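Local coordinates for MUTM (fpg) protein (Thermus thermophilus, PDB 1EE8) that belongs to the formamidopyrimidine-DNA glycosylase (MutM/Fpg) family, combining an N-terminal beta domain with an H2TH domain and a zinc finger, at residues 80-85 with 92-97. Sequence-based numbering, arbitrary orientation.
Sequences PHTRAA and TLYFHD
R83 and A84 both sit against F95 where strands 82-85 and 92-96 run side by side as the two arms of a beta hairpin, 149° between their directions. R83 N gives its hydrogen to F95 O (2.8 Å), and F95 N returns a bond to A84 O (2.9 Å). Two residues thus face one, a beta bulge at R83 and A84, with R83 in a near-helical backbone conformation. Beyond it, D97 N reaches H81 O (3.0 Å).

R83 carries the polar side-chain contact. Its CG lies against D97 CB, and the bend at chi2 (-64°) then turns the chain at CD. The guanidinium meets the backbone carbonyl of D97: NE binds D97 O at 3.0 Å, with the oxygen almost in the guanidinium plane, while NH2 adds a weak bond to the same atom. The D97 carboxylate heads off in a different direction from its own carbonyl and is hydrogen-bonded to T71 OG1 and G102 N.

On the face shared by T82, A85, Y94 and H96, T82 CG2 touches Y94 CB (3.7 Å) near the edge of the ring, and A85 CB comes obliquely to CD2 of that ring (4.0 Å). At the loop end, H81 CB lies 3.9 Å from H96 CE1; H96 ND1 and T82 OG1 are both tied to T79. F95 points to the other face, beside A84 CB, and its ring meets F74.

A84 N, at the bulge, is buried with no partner in the model, probably a consequence of the irregular pairing. By contrast, both backbone polar atoms of D97, where the chain leaves strand 92-96, are held from the neighbouring segment, N by H81 O and O by the R83 side chain, without a direct R83-D97 salt bridge.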
loop_
_atom_site.group_PDB
_atom_site.type_symbol
_atom_site.label_atom_id
_atom_site.label_comp_id
_atom_site.label_asym_id
_atom_site.label_seq_id
_atom_site.Cartn_x
_atom_site.Cartn_y
_atom_site.Cartn_z
ATOM N N PRO A 80 -11.402 -16.809 19.171
ATOM C CA PRO A 80 -10.067 -17.368 19.410
ATOM C C PRO A 80 -9.264 -17.522 18.119
ATOM O O PRO A 80 -8.036 -17.589 18.147
ATOM C CB PRO A 80 -10.369 -18.715 20.066
ATOM C CG PRO A 80 -11.608 -18.428 20.848
ATOM C CD PRO A 80 -12.437 -17.605 19.856
ATOM N N HIS A 81 -9.960 -17.583 16.987
ATOM C CA HIS A 81 -9.283 -17.733 15.702
ATOM C C HIS A 81 -9.351 -16.511 14.795
ATOM O O HIS A 81 -9.355 -16.631 13.568
ATOM C CB HIS A 81 -9.815 -18.965 14.960
ATOM C CG HIS A 81 -9.487 -20.253 15.643
ATOM N ND1 HIS A 81 -10.385 -20.919 16.449
ATOM C CD2 HIS A 81 -8.336 -20.966 15.692
ATOM C CE1 HIS A 81 -9.803 -21.985 16.966
ATOM N NE2 HIS A 81 -8.559 -22.037 16.524
ATOM N N THR A 82 -9.392 -15.331 15.400
ATOM C CA THR A 82 -9.414 -14.101 14.621
ATOM C C THR A 82 -8.000 -13.890 14.090
ATOM O O THR A 82 -7.033 -13.947 14.846
ATOM C CB THR A 82 -9.860 -12.910 15.487
ATOM O OG1 THR A 82 -11.250 -13.075 15.827
ATOM C CG2 THR A 82 -9.672 -11.588 14.727
ATOM N N ARG A 83 -7.891 -13.660 12.787
ATOM C CA ARG A 83 -6.600 -13.478 12.121
ATOM C C ARG A 83 -6.337 -12.029 11.736
ATOM O O ARG A 83 -5.202 -11.645 11.475
ATOM C CB ARG A 83 -6.545 -14.327 10.847
ATOM C CG ARG A 83 -6.965 -15.777 11.032
ATOM C CD ARG A 83 -6.030 -16.532 11.955
ATOM N NE ARG A 83 -6.432 -17.934 12.050
ATOM C CZ ARG A 83 -5.772 -18.859 12.736
ATOM N NH1 ARG A 83 -4.670 -18.538 13.395
ATOM N NH2 ARG A 83 -6.221 -20.109 12.763
ATOM N N ALA A 84 -7.391 -11.230 11.660
ATOM C CA ALA A 84 -7.197 -9.831 11.302
ATOM C C ALA A 84 -8.369 -9.014 11.810
ATOM O O ALA A 84 -9.412 -9.559 12.141
ATOM C CB ALA A 84 -7.077 -9.684 9.797
ATOM N N ALA A 85 -8.188 -7.703 11.874
ATOM C CA ALA A 85 -9.266 -6.841 12.329
ATOM C C ALA A 85 -9.310 -5.588 11.473
ATOM O O ALA A 85 -8.275 -4.983 11.203
ATOM C CB ALA A 85 -9.059 -6.465 13.799
ATOM N N THR A 92 -15.242 -2.232 15.068
ATOM C CA THR A 92 -14.237 -3.125 14.504
ATOM C C THR A 92 -14.848 -4.425 13.989
ATOM O O THR A 92 -15.753 -4.986 14.612
ATOM C CB THR A 92 -13.165 -3.439 15.572
ATOM O OG1 THR A 92 -12.445 -2.241 15.872
ATOM C CG2 THR A 92 -12.173 -4.498 15.080
ATOM N N LEU A 93 -14.359 -4.888 12.841
ATOM C CA LEU A 93 -14.817 -6.137 12.247
ATOM C C LEU A 93 -13.671 -7.134 12.406
ATOM O O LEU A 93 -12.522 -6.804 12.108
ATOM C CB LEU A 93 -15.113 -5.957 10.753
ATOM C CG LEU A 93 -16.076 -4.844 10.341
ATOM C CD1 LEU A 93 -16.281 -4.885 8.835
ATOM C CD2 LEU A 93 -17.410 -5.029 11.064
ATOM N N TYR A 94 -13.970 -8.344 12.860
ATOM C CA TYR A 94 -12.918 -9.343 13.046
ATOM C C TYR A 94 -13.019 -10.467 12.026
ATOM O O TYR A 94 -14.098 -11.015 11.809
ATOM C CB TYR A 94 -12.984 -9.938 14.454
ATOM C CG TYR A 94 -12.968 -8.890 15.541
ATOM C CD1 TYR A 94 -14.156 -8.367 16.047
ATOM C CD2 TYR A 94 -11.762 -8.402 16.047
ATOM C CE1 TYR A 94 -14.149 -7.379 17.037
ATOM C CE2 TYR A 94 -11.741 -7.411 17.033
ATOM C CZ TYR A 94 -12.943 -6.908 17.522
ATOM O OH TYR A 94 -12.930 -5.936 18.496
ATOM N N PHE A 95 -11.888 -10.793 11.403
ATOM C CA PHE A 95 -11.838 -11.851 10.408
ATOM C C PHE A 95 -11.504 -13.171 11.110
ATOM O O PHE A 95 -10.355 -13.460 11.430
ATOM C CB PHE A 95 -10.796 -11.511 9.334
ATOM C CG PHE A 95 -10.764 -12.483 8.182
ATOM C CD1 PHE A 95 -9.673 -13.328 8.000
ATOM C CD2 PHE A 95 -11.824 -12.560 7.289
ATOM C CE1 PHE A 95 -9.635 -14.242 6.941
ATOM C CE2 PHE A 95 -11.803 -13.472 6.224
ATOM C CZ PHE A 95 -10.703 -14.317 6.051
ATOM N N HIS A 96 -12.553 -13.935 11.370
ATOM C CA HIS A 96 -12.486 -15.227 12.030
ATOM C C HIS A 96 -12.153 -16.260 10.958
ATOM O O HIS A 96 -12.824 -16.315 9.928
ATOM C CB HIS A 96 -13.858 -15.532 12.636
ATOM C CG HIS A 96 -14.009 -16.933 13.138
ATOM N ND1 HIS A 96 -13.321 -17.412 14.234
ATOM C CD2 HIS A 96 -14.770 -17.960 12.692
ATOM C CE1 HIS A 96 -13.654 -18.672 14.443
ATOM N NE2 HIS A 96 -14.530 -19.029 13.520
ATOM N N ASP A 97 -11.118 -17.065 11.173
ATOM C CA ASP A 97 -10.775 -18.067 10.171
ATOM C C ASP A 97 -9.976 -19.233 10.741
ATOM O O ASP A 97 -8.748 -19.265 10.660
ATOM C CB ASP A 97 -9.992 -17.423 9.019
ATOM C CG ASP A 97 -9.823 -18.362 7.825
ATOM O OD1 ASP A 97 -9.032 -18.037 6.916
ATOM O OD2 ASP A 97 -10.491 -19.418 7.793
#